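Local coordinates for pectinesterase inhibitor 1 (Arabidopsis thaliana, PDB 1X91), which inhibits plant pectin methylesterases, an activity for which its N-terminal alpha-hairpin extension is required, at residues P66-A71 / K120-V125; I83-E88 / V105-D110; M99-K104 / V145-L150. The protein carries 1 engineered substitution. All blocks are in the same frame, centred on the assembly; numbering follows the deposited sequence.

Interaction 1: residues P66-A71 / K120-V125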
ATOM      1  N   PRO A  66     -23.770   5.225  12.526  1.00 19.43           N
ATOM      2  CA  PRO A  66     -23.053   4.188  13.273  1.00 20.24           C
ATOM      3  C   PRO A  66     -22.421   3.091  12.449  1.00 20.61           C
ATOM      4  O   PRO A  66     -21.334   2.612  12.855  1.00 21.30           O
ATOM      5  CB  PRO A  66     -24.146   3.582  14.149  1.00 20.06           C
ATOM      6  CG  PRO A  66     -25.064   4.734  14.395  1.00 21.08           C
ATOM      7  CD  PRO A  66     -25.117   5.448  13.088  1.00 19.44           C
ATOM      8  N   ARG A  67     -23.034   2.690  11.355  1.00 20.53           N
ATOM      9  CA  ARG A  67     -22.443   1.608  10.542  1.00 21.63           C
ATOM     10  C   ARG A  67     -21.146   2.113   9.863  1.00 21.84           C
ATOM     11  O   ARG A  67     -20.070   1.478   9.982  1.00 20.68           O
ATOM     12  CB  ARG A  67     -23.422   1.057   9.503  1.00 23.21           C
ATOM     13  CG  ARG A  67     -23.249  -0.423   9.116  1.00 29.55           C
ATOM     14  CD  ARG A  67     -23.392  -1.426  10.276  1.00 34.16           C
ATOM     15  NE  ARG A  67     -22.076  -1.741  10.844  1.00 40.93           N
ATOM     16  CZ  ARG A  67     -21.835  -2.379  11.988  1.00 42.81           C
ATOM     17  NH1 ARG A  67     -22.817  -2.763  12.773  1.00 45.52           N
ATOM     18  NH2 ARG A  67     -20.577  -2.591  12.376  1.00 45.96           N
ATOM     19  N   SER A  68     -21.239   3.240   9.176  1.00 19.07           N
ATOM     20  CA  SER A  68     -20.054   3.928   8.639  1.00 18.29           C
ATOM     21  C   SER A  68     -18.994   4.189   9.694  1.00 18.50           C
ATOM     22  O   SER A  68     -17.803   4.009   9.450  1.00 17.64           O
ATOM     23  CB  SER A  68     -20.476   5.257   8.046  1.00 18.29           C
ATOM     24  OG  SER A  68     -21.267   5.040   6.911  1.00 17.44           O
ATOM     25  N   LYS A  69     -19.408   4.621  10.877  1.00 16.88           N
ATOM     26  CA  LYS A  69     -18.449   4.977  11.920  1.00 18.84           C
ATOM     27  C   LYS A  69     -17.630   3.755  12.348  1.00 19.67           C
ATOM     28  O   LYS A  69     -16.418   3.865  12.527  1.00 19.98           O
ATOM     29  CB  LYS A  69     -19.144   5.653  13.122  1.00 20.53           C
ATOM     30  CG  LYS A  69     -18.158   6.242  14.115  1.00 21.60           C
ATOM     31  CD  LYS A  69     -18.819   7.027  15.264  1.00 23.90           C
ATOM     32  N   LEU A  70     -18.268   2.607  12.475  1.00 19.77           N
ATOM     33  CA  LEU A  70     -17.569   1.413  12.932  1.00 20.86           C
ATOM     34  C   LEU A  70     -16.628   0.993  11.821  1.00 20.62           C
ATOM     35  O   LEU A  70     -15.462   0.636  12.082  1.00 22.03           O
ATOM     36  CB  LEU A  70     -18.522   0.273  13.270  1.00 20.76           C
ATOM     37  CG  LEU A  70     -17.811  -0.937  13.893  1.00 24.36           C
ATOM     38  N   ALA A  71     -17.093   1.059  10.589  1.00 19.00           N
ATOM     39  CA  ALA A  71     -16.259   0.663   9.447  1.00 19.09           C
ATOM     40  C   ALA A  71     -15.030   1.539   9.303  1.00 18.50           C
ATOM     41  O   ALA A  71     -13.917   1.034   9.111  1.00 18.08           O
ATOM     42  CB  ALA A  71     -17.045   0.668   8.143  1.00 19.83           C
ATOM     43  N   LYS A 120     -17.299  -2.599   2.589  1.00 27.12           N
ATOM     44  CA  LYS A 120     -17.992  -3.219   1.458  1.00 27.66           C
ATOM     45  C   LYS A 120     -19.482  -3.287   1.601  1.00 27.25           C
ATOM     46  O   LYS A 120     -20.181  -3.267   0.602  1.00 28.44           O
ATOM     47  CB  LYS A 120     -17.493  -4.653   1.236  1.00 28.42           C
ATOM     48  CG  LYS A 120     -18.050  -5.674   2.248  1.00 29.62           C
ATOM     49  N   ARG A 121     -19.954  -3.440   2.835  1.00 26.58           N
ATOM     50  CA  ARG A 121     -21.360  -3.623   3.120  1.00 27.05           C
ATOM     51  C   ARG A 121     -22.038  -2.295   3.301  1.00 25.31           C
ATOM     52  O   ARG A 121     -23.251  -2.265   3.588  1.00 28.17           O
ATOM     53  CG  ARG A 121     -21.237  -6.036   4.169  1.00 38.37           C
ATOM     54  N   LEU A 122     -21.276  -1.196   3.162  1.00 22.36           N
ATOM     55  CA  LEU A 122     -21.878   0.123   3.239  1.00 19.96           C
ATOM     56  C   LEU A 122     -22.680   0.464   1.968  1.00 18.06           C
ATOM     57  O   LEU A 122     -22.258   0.284   0.843  1.00 18.40           O
ATOM     58  CB  LEU A 122     -20.827   1.198   3.546  1.00 18.66           C
ATOM     59  CG  LEU A 122     -20.018   1.035   4.846  1.00 19.04           C
ATOM     60  CD1 LEU A 122     -18.975   2.122   4.947  1.00 18.45           C
ATOM     61  CD2 LEU A 122     -20.857   1.045   6.080  1.00 21.79           C
ATOM     62  N   ARG A 123     -23.869   1.003   2.176  1.00 17.63           N
ATOM     63  CA  ARG A 123     -24.687   1.438   1.068  1.00 15.95           C
ATOM     64  C   ARG A 123     -24.057   2.555   0.219  1.00 15.44           C
ATOM     65  O   ARG A 123     -24.176   2.569  -1.007  1.00 15.97           O
ATOM     66  CB  ARG A 123     -26.027   1.900   1.597  1.00 16.49           C
ATOM     67  CG  ARG A 123     -27.069   2.141   0.525  1.00 16.72           C
ATOM     68  CD  ARG A 123     -27.313   0.947  -0.389  1.00 17.66           C
ATOM     69  NE  ARG A 123     -28.487   1.168  -1.253  1.00 18.95           N
ATOM     70  CZ  ARG A 123     -28.910   0.340  -2.195  1.00 19.50           C
ATOM     71  NH1 ARG A 123     -28.329  -0.830  -2.432  1.00 19.16           N
ATOM     72  NH2 ARG A 123     -29.955   0.683  -2.913  1.00 19.56           N
ATOM     73  N   SER A 124     -23.433   3.501   0.904  1.00 15.09           N
ATOM     74  CA  SER A 124     -22.748   4.633   0.294  1.00 15.96           C
ATOM     75  C   SER A 124     -21.450   4.795   1.049  1.00 16.68           C
ATOM     76  O   SER A 124     -21.403   4.733   2.259  1.00 15.42           O
ATOM     77  CB  SER A 124     -23.583   5.928   0.327  1.00 18.19           C
ATOM     78  OG  SER A 124     -23.228   6.792  -0.764  1.00 20.01           O
ATOM     79  N   VAL A 125     -20.377   4.962   0.294  1.00 17.74           N
ATOM     80  CA  VAL A 125     -19.050   4.943   0.859  1.00 17.00           C
ATOM     81  C   VAL A 125     -18.230   6.112   0.338  1.00 16.46           C
ATOM     82  O   VAL A 125     -18.532   6.678  -0.724  1.00 16.66           O
ATOM     83  CB  VAL A 125     -18.343   3.627   0.510  1.00 17.77           C
ATOM     84  CG1 VAL A 125     -18.132   3.521  -0.989  1.00 19.24           C
ATOM     85  CG2 VAL A 125     -17.054   3.512   1.305  1.00 19.02           C
TER
HETATM   86  O   HOH W   1     -20.102   5.729   4.554  1.00 16.54           O
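L122 reaches from the 120-125 loop onto the first turn and a half of the helix that starts at P66. Every direct contact between the two segments runs through this side chain, which supplies about half of the 149 Å² buried over both sides. Its CB leaves the loop toward the helix, with CG anti to the carbonyl carbon (chi1 -58°), and the chain carries on until the two methyls of the fork arrive over neighbouring parts of the helix surface. CD2 lies against backbone: it is 3.8 Å from S68 N and 3.9 Å from R67 C, so it covers the peptide link between these residues. From the flank, R67 CG comes to 4.1 Å from L122 CD2, the two side chains crossing at about a right angle before the arginine bends away at chi2 and chi3. L122 CD1, the other branch, goes one turn further along and meets A71 CB at 4.0 Å, methyl against methyl.

No direct hydrogen bond joins the two segments. The polar link is a water, which donates to S68 OG at 2.7 Å and to S124 O at 2.8 Å, bridging the helix and the loop beside the leucine. S68 OG also has a hydrogen-bond partner in D65, just ahead of the helix, so the buried hydroxyl is held on two counts while it stands close to both leucine methyls.

The loop that supplies L122 is the turn between helices 98-119 and 127-149, and it lies against the opening turns of helix 66-94. There Y72, the next residue after A71 on that helix, is touched by both L122 and V125, so the packing of the loop continues onto Y72 at this end of the helical bundle.

Interaction 2: residues I83-E88 / V105-D110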
ATOM      1  N   ILE A  83       0.732   1.508   8.633  1.00 11.93           N
ATOM      2  CA  ILE A  83       1.774   2.506   8.662  1.00 12.08           C
ATOM      3  C   ILE A  83       2.974   2.007   9.448  1.00 11.83           C
ATOM      4  O   ILE A  83       4.092   2.193   9.005  1.00 10.59           O
ATOM      5  CB  ILE A  83       1.204   3.887   9.191  1.00 13.08           C
ATOM      6  CG1 ILE A  83       0.368   4.488   8.071  1.00 14.25           C
ATOM      7  CG2 ILE A  83       2.295   4.821   9.596  1.00 15.77           C
ATOM      8  CD1 ILE A  83      -0.616   5.514   8.556  1.00 16.04           C
ATOM      9  N   GLY A  84       2.758   1.394  10.612  1.00 11.42           N
ATOM     10  CA  GLY A  84       3.843   0.776  11.349  1.00 10.99           C
ATOM     11  C   GLY A  84       4.550  -0.311  10.593  1.00 12.37           C
ATOM     12  O   GLY A  84       5.772  -0.419  10.657  1.00 12.04           O
ATOM     13  N   ASN A  85       3.759  -1.121   9.888  1.00 10.94           N
ATOM     14  CA  ASN A  85       4.326  -2.204   9.082  1.00 11.18           C
ATOM     15  C   ASN A  85       5.162  -1.644   7.974  1.00 11.04           C
ATOM     16  O   ASN A  85       6.250  -2.184   7.718  1.00  9.90           O
ATOM     17  CB  ASN A  85       3.261  -3.177   8.555  1.00 12.06           C
ATOM     18  CG  ASN A  85       2.704  -4.046   9.674  1.00 15.66           C
ATOM     19  OD1 ASN A  85       3.457  -4.486  10.522  1.00 19.17           O
ATOM     20  ND2 ASN A  85       1.409  -4.297   9.665  1.00 19.52           N
ATOM     21  N   LEU A  86       4.750  -0.541   7.358  1.00  9.91           N
ATOM     22  CA  LEU A  86       5.574   0.040   6.283  1.00  8.30           C
ATOM     23  C   LEU A  86       6.829   0.705   6.816  1.00 10.00           C
ATOM     24  O   LEU A  86       7.877   0.657   6.177  1.00 11.50           O
ATOM     25  CB  LEU A  86       4.758   1.010   5.422  1.00 10.01           C
ATOM     26  CG  LEU A  86       3.625   0.396   4.636  1.00  9.37           C
ATOM     27  CD1 LEU A  86       2.651   1.520   4.177  1.00 10.99           C
ATOM     28  CD2 LEU A  86       4.120  -0.351   3.415  1.00 11.86           C
ATOM     29  N   GLU A  87       6.779   1.228   8.038  1.00 10.10           N
ATOM     30  CA  GLU A  87       7.964   1.779   8.715  1.00 10.62           C
ATOM     31  C   GLU A  87       8.992   0.654   8.890  1.00  9.41           C
ATOM     32  O   GLU A  87      10.160   0.859   8.633  1.00 11.30           O
ATOM     33  CB  GLU A  87       7.611   2.433  10.029  1.00 12.56           C
ATOM     34  CG  GLU A  87       6.803   3.714   9.782  1.00 17.96           C
ATOM     35  CD  GLU A  87       6.301   4.425  11.038  1.00 25.15           C
ATOM     36  OE1 GLU A  87       6.105   3.759  12.067  1.00 28.26           O
ATOM     37  OE2 GLU A  87       6.059   5.666  10.958  1.00 30.17           O
ATOM     38  N   GLU A  88       8.523  -0.525   9.339  1.00 10.22           N
ATOM     39  CA  GLU A  88       9.433  -1.681   9.514  1.00 10.33           C
ATOM     40  C   GLU A  88       9.949  -2.160   8.174  1.00  9.94           C
ATOM     41  O   GLU A  88      11.125  -2.524   8.062  1.00 10.90           O
ATOM     42  CB  GLU A  88       8.709  -2.774  10.246  1.00 10.73           C
ATOM     43  CG  GLU A  88       8.419  -2.455  11.716  1.00 12.61           C
ATOM     44  CD  GLU A  88       9.640  -2.092  12.488  1.00 16.72           C
ATOM     45  OE1 GLU A  88      10.669  -2.748  12.318  1.00 15.65           O
ATOM     46  OE2 GLU A  88       9.596  -1.093  13.246  1.00 22.41           O
ATOM     47  N   VAL A 105       5.478  -5.688   4.194  1.00  7.78           N
ATOM     48  CA  VAL A 105       4.588  -5.184   3.147  1.00  8.47           C
ATOM     49  C   VAL A 105       3.369  -6.061   3.008  1.00  9.81           C
ATOM     50  O   VAL A 105       2.250  -5.573   2.825  1.00  9.69           O
ATOM     51  CB  VAL A 105       5.322  -5.043   1.821  1.00  8.19           C
ATOM     52  CG1 VAL A 105       4.324  -4.697   0.697  1.00  8.39           C
ATOM     53  CG2 VAL A 105       6.353  -3.989   1.876  1.00  7.42           C
ATOM     54  N   SER A 106       3.549  -7.359   3.155  0.50  8.78           N
ATOM     55  CA  SER A 106       2.420  -8.287   3.111  0.50  9.91           C
ATOM     56  C   SER A 106       1.392  -7.985   4.212  0.50 10.52           C
ATOM     57  O   SER A 106       0.187  -8.021   3.981  0.50 11.00           O
ATOM     58  CB  SER A 106       2.917  -9.742   3.139  0.50 10.58           C
ATOM     59  OG  SER A 106       1.943 -10.625   2.601  0.50 12.77           O
ATOM     60  N   ALA A 107       1.871  -7.678   5.401  1.00 10.40           N
ATOM     61  CA  ALA A 107       1.025  -7.320   6.491  1.00 10.49           C
ATOM     62  C   ALA A 107       0.324  -6.006   6.223  1.00 10.37           C
ATOM     63  O   ALA A 107      -0.862  -5.881   6.495  1.00 11.74           O
ATOM     64  CB  ALA A 107       1.791  -7.275   7.729  1.00 11.39           C
ATOM     65  N   ALA A 108       1.032  -5.041   5.649  1.00  9.34           N
ATOM     66  CA  ALA A 108       0.374  -3.767   5.268  1.00  8.95           C
ATOM     67  C   ALA A 108      -0.727  -3.971   4.278  1.00 10.07           C
ATOM     68  O   ALA A 108      -1.809  -3.338   4.386  1.00 11.17           O
ATOM     69  CB  ALA A 108       1.374  -2.767   4.744  1.00 10.68           C
ATOM     70  N   LEU A 109      -0.495  -4.793   3.259  1.00  9.72           N
ATOM     71  CA  LEU A 109      -1.491  -5.077   2.227  1.00 10.37           C
ATOM     72  C   LEU A 109      -2.772  -5.592   2.845  1.00 11.31           C
ATOM     73  O   LEU A 109      -3.867  -5.175   2.483  1.00 11.37           O
ATOM     74  CB  LEU A 109      -0.920  -6.106   1.227  1.00  9.19           C
ATOM     75  CG  LEU A 109      -1.687  -6.396  -0.069  1.00 10.42           C
ATOM     76  CD1 LEU A 109      -0.704  -6.975  -1.159  1.00 12.45           C
ATOM     77  CD2 LEU A 109      -2.818  -7.331   0.157  1.00 12.95           C
ATOM     78  N   ASP A 110      -2.640  -6.486   3.815  1.00 11.82           N
ATOM     79  CA  ASP A 110      -3.798  -7.044   4.506  1.00 13.29           C
ATOM     80  C   ASP A 110      -4.580  -5.946   5.200  1.00 12.56           C
ATOM     81  O   ASP A 110      -5.827  -6.026   5.267  1.00 13.55           O
ATOM     82  CB  ASP A 110      -3.365  -8.047   5.570  1.00 13.87           C
ATOM     83  CG  ASP A 110      -3.181  -9.407   5.034  1.00 19.12           C
ATOM     84  OD1 ASP A 110      -3.153  -9.602   3.775  1.00 19.40           O
ATOM     85  OD2 ASP A 110      -3.062 -10.368   5.829  1.00 19.65           O
TER
HETATM   86  O   HOH W   2      -1.122  -3.691   8.403  1.00 20.74           O
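N85 and A108 mark the closest backbone approach, their CA atoms 5.7 Å apart, where helix segments 83-88 and 105-110 run antiparallel. The local axes pass 8.1 Å from each other with 163° between their directions, a near-antiparallel crossing, and the nearness of the axes goes with the two alanines that the second helix turns toward the first.

L86 packs on A108. With its CG anti to the carbonyl carbon (chi1 -65°), the leucine swings its branch point across the interface, and A108 CB lies 3.9 Å from L86 CG, with CD2 of the leucine equally near. N85 works beside it on the more open flank. Its CB faces the A108 backbone, while the amide reaches on to A107, whose CB sits 3.6 Å from N85 ND2.

That methyl offers the amide nothing polar, and a water does the bonding instead. It accepts from N85 ND2 at 2.9 Å and donates to A107 O at 2.9 Å, so the asparagine is tied to the partner helix through a carbonyl oxygen without a direct bond. Elsewhere around the pair, L86 also touches Q46 of helix 34-62, and V105 and L109 turn to C140 and L144 of helix 127-149, as expected within a four-helix bundle.

The chemistry is thus split: leucine against alanine on the buried side, and an amide-water-carbonyl bridge on the flank. The apolar half rests on packing of aliphatic carbons, whereas the bridge probably steadies the rotation of the N85 amide.

Interaction 3: residues M99-K104 / V145-L150; sequences MGMNMK and VISNML
N102 and S147 form a direct polar link between two antiparallel helices, near the end of the bundle where helix 98-119 begins and helix 127-149 finishes. The bond runs from N102 ND2 to S147 OG at 3.0 Å, with an angle of 151° at the hydrogen, and the serine oxygen stands 17° out of the amide plane, so the donor is used somewhat off its flat direction. With CG anti to the backbone N, the asparagine sends its amide across the gap; N102 CB also passes 3.4 Å from S147 OG.

The serine oxygen has a second and stronger attachment to its own helix, at A143 O. Its position between the backbone N and the carbonyl carbon leaves it within reach of both that carbonyl and the incoming N-H, and the buried hydroxyl is satisfied from two helices at once.

In this four-helix bundle the segments cross at 156° between their N-to-C directions, with local axes 8.3 Å apart. The backbones come nearest at the same pair, N102 CA lying 5.7 Å from S147 CA. An alanine in place of N102 has no amide, and S147 OG would probably be left with only its own helix while the facing surfaces lose their one direct hydrogen bond.

M101 covers the inner side of the serine. Its extended chain runs alongside S147 CB, which lies 3.8 Å from M101 SD and is approached by CG and CE as well. Beyond it, M101 continues into the bundle, touching L42 of helix 34-62, L93 of helix 66-94 and A143, and N102 touches L144.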
ATOM      1  N   MET A  99      13.503 -10.033   2.246  0.50 12.41           N
ATOM      2  CA  MET A  99      12.521 -10.931   2.860  0.50 12.58           C
ATOM      3  C   MET A  99      11.819 -10.212   4.003  0.50 12.10           C
ATOM      4  O   MET A  99      10.618 -10.341   4.149  0.50 11.70           O
ATOM      5  CB  MET A  99      13.164 -12.244   3.361  0.50 13.21           C
ATOM      6  CG  MET A  99      12.198 -13.199   4.114  0.50 15.55           C
ATOM      7  SD  MET A  99      12.873 -14.829   4.694  0.50 17.25           S
ATOM      8  N   GLY A 100      12.557  -9.442   4.782  1.00 11.84           N
ATOM      9  CA  GLY A 100      12.000  -8.695   5.885  1.00 11.83           C
ATOM     10  C   GLY A 100      11.029  -7.656   5.382  1.00 11.69           C
ATOM     11  O   GLY A 100       9.915  -7.459   5.936  1.00 11.42           O
ATOM     12  N   MET A 101      11.454  -6.954   4.329  1.00 11.38           N
ATOM     13  CA  MET A 101      10.580  -5.996   3.667  1.00 10.94           C
ATOM     14  C   MET A 101       9.293  -6.674   3.210  1.00 10.68           C
ATOM     15  O   MET A 101       8.188  -6.165   3.399  1.00 10.16           O
ATOM     16  CB  MET A 101      11.295  -5.347   2.490  1.00 11.22           C
ATOM     17  CG  MET A 101      10.341  -4.471   1.709  1.00 12.36           C
ATOM     18  SD  MET A 101      11.186  -3.635   0.370  1.00 13.15           S
ATOM     19  CE  MET A 101       9.733  -3.036  -0.580  1.00 13.92           C
ATOM     20  N   ASN A 102       9.429  -7.834   2.613  1.00 10.85           N
ATOM     21  CA  ASN A 102       8.319  -8.530   2.021  1.00 10.98           C
ATOM     22  C   ASN A 102       7.259  -8.939   3.026  1.00  9.50           C
ATOM     23  O   ASN A 102       6.078  -8.723   2.832  1.00 10.66           O
ATOM     24  CB  ASN A 102       8.900  -9.712   1.266  1.00 11.74           C
ATOM     25  CG  ASN A 102       7.939 -10.414   0.440  1.00 12.58           C
ATOM     26  OD1 ASN A 102       7.176 -11.254   0.941  1.00 16.73           O
ATOM     27  ND2 ASN A 102       7.983 -10.146  -0.897  1.00 16.63           N
ATOM     28  N   MET A 103       7.702  -9.444   4.161  1.00 10.18           N
ATOM     29  CA  MET A 103       6.812  -9.895   5.224  1.00  9.16           C
ATOM     30  C   MET A 103       5.989  -8.703   5.747  1.00  9.74           C
ATOM     31  O   MET A 103       4.777  -8.795   5.950  1.00 10.31           O
ATOM     32  CB  MET A 103       7.623 -10.438   6.424  1.00  9.96           C
ATOM     33  CG  MET A 103       6.767 -11.009   7.464  1.00 13.34           C
ATOM     34  SD  MET A 103       7.736 -11.652   8.904  1.00 18.66           S
ATOM     35  CE  MET A 103       8.316 -10.170   9.739  1.00 18.34           C
ATOM     36  N   LYS A 104       6.692  -7.587   5.942  1.00  8.04           N
ATOM     37  CA  LYS A 104       6.013  -6.406   6.481  1.00  8.31           C
ATOM     38  C   LYS A 104       5.105  -5.726   5.470  1.00  8.07           C
ATOM     39  O   LYS A 104       3.987  -5.288   5.811  1.00  8.85           O
ATOM     40  CB  LYS A 104       7.040  -5.430   7.039  1.00  8.14           C
ATOM     41  CG  LYS A 104       7.717  -5.915   8.316  1.00  9.73           C
ATOM     42  CD  LYS A 104       6.740  -6.049   9.483  1.00 12.61           C
ATOM     43  CE  LYS A 104       7.439  -6.360  10.777  1.00 16.75           C
ATOM     44  NZ  LYS A 104       6.504  -6.541  11.879  1.00 19.69           N
ATOM     45  N   VAL A 145       6.707  -7.822  -5.304  1.00 12.24           N
ATOM     46  CA  VAL A 145       7.423  -8.394  -6.426  1.00 12.81           C
ATOM     47  C   VAL A 145       8.878  -7.909  -6.421  1.00 14.16           C
ATOM     48  O   VAL A 145       9.814  -8.697  -6.554  1.00 13.17           O
ATOM     49  CB  VAL A 145       6.715  -8.027  -7.751  1.00 12.92           C
ATOM     50  CG1 VAL A 145       7.498  -8.583  -8.956  1.00 14.62           C
ATOM     51  CG2 VAL A 145       5.335  -8.578  -7.778  1.00 12.62           C
ATOM     52  N   ILE A 146       9.087  -6.627  -6.172  1.00 12.55           N
ATOM     53  CA  ILE A 146      10.420  -6.046  -6.092  1.00 13.27           C
ATOM     54  C   ILE A 146      11.239  -6.644  -4.963  1.00 12.98           C
ATOM     55  O   ILE A 146      12.388  -7.099  -5.169  1.00 15.95           O
ATOM     56  CB  ILE A 146      10.377  -4.512  -5.951  1.00 11.79           C
ATOM     57  CG1 ILE A 146       9.687  -3.833  -7.127  1.00 12.25           C
ATOM     58  CG2 ILE A 146      11.802  -3.976  -5.782  1.00 13.17           C
ATOM     59  CD1 ILE A 146       9.227  -2.375  -6.778  1.00 14.61           C
ATOM     60  N   SER A 147      10.683  -6.681  -3.771  1.00 14.51           N
ATOM     61  CA  SER A 147      11.421  -7.202  -2.621  1.00 14.37           C
ATOM     62  C   SER A 147      11.778  -8.691  -2.779  1.00 15.95           C
ATOM     63  O   SER A 147      12.837  -9.146  -2.310  1.00 16.21           O
ATOM     64  CB  SER A 147      10.663  -6.954  -1.310  1.00 16.27           C
ATOM     65  OG  SER A 147       9.384  -7.532  -1.281  1.00 15.00           O
ATOM     66  N   ASN A 148      10.893  -9.453  -3.427  1.00 16.67           N
ATOM     67  CA  ASN A 148      11.196 -10.836  -3.779  1.00 18.29           C
ATOM     68  C   ASN A 148      12.434 -10.974  -4.654  1.00 18.74           C
ATOM     69  O   ASN A 148      13.175 -11.985  -4.530  1.00 21.54           O
ATOM     70  CB  ASN A 148       9.994 -11.491  -4.467  1.00 19.60           C
ATOM     71  CG  ASN A 148      10.225 -12.942  -4.770  1.00 22.62           C
ATOM     72  OD1 ASN A 148      10.535 -13.308  -5.899  1.00 25.95           O
ATOM     73  ND2 ASN A 148      10.090 -13.772  -3.760  1.00 24.12           N
ATOM     74  N   MET A 149      12.671 -10.000  -5.530  1.00 19.08           N
ATOM     75  CA  MET A 149      13.768 -10.060  -6.500  1.00 20.44           C
ATOM     76  C   MET A 149      15.113  -9.533  -6.020  1.00 19.97           C
ATOM     77  O   MET A 149      16.128  -9.692  -6.690  1.00 20.52           O
ATOM     78  CB  MET A 149      13.384  -9.314  -7.779  1.00 21.99           C
ATOM     79  CG  MET A 149      12.228  -9.953  -8.479  1.00 26.29           C
ATOM     80  SD  MET A 149      11.759  -9.178 -10.042  1.00 38.16           S
ATOM     81  CE  MET A 149      11.811  -7.615  -9.656  1.00 33.78           C
ATOM     82  N   LEU A 150      15.144  -8.940  -4.839  1.00 19.18           N
ATOM     83  CA  LEU A 150      16.366  -8.432  -4.294  1.00 20.02           C
ATOM     84  C   LEU A 150      17.250  -9.624  -3.938  1.00 21.18           C
ATOM     85  O   LEU A 150      16.746 -10.688  -3.572  1.00 20.13           O
ATOM     86  CB  LEU A 150      16.098  -7.597  -3.031  1.00 19.32           C
ATOM     87  CG  LEU A 150      15.351  -6.286  -3.267  1.00 18.44           C
ATOM     88  CD1 LEU A 150      14.998  -5.575  -1.993  1.00 18.03           C
ATOM     89  CD2 LEU A 150      16.185  -5.360  -4.166  1.00 21.22           C
TER

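Overall arrangement
The three contacts are spread along the length of one helical bundle. Interaction 1 lies at one end and interaction 3 on the opposite side of the chain's centre, their centres about 33 Å apart; interaction 2 falls between, its centre about 24 Å from that of the first and about 12 Å from that of the third. Helix 66-94 takes part in interactions 1 and 2, helix 98-119 in interactions 2 and 3, so the helices link all three. Interactions 2 and 3 touch directly: N85 O is 3.4 Å from K104 CB, and E88 CB packs on K104 CG. Interaction 1 touches neither, the nearest atoms of interaction 2 being about 11 Å away.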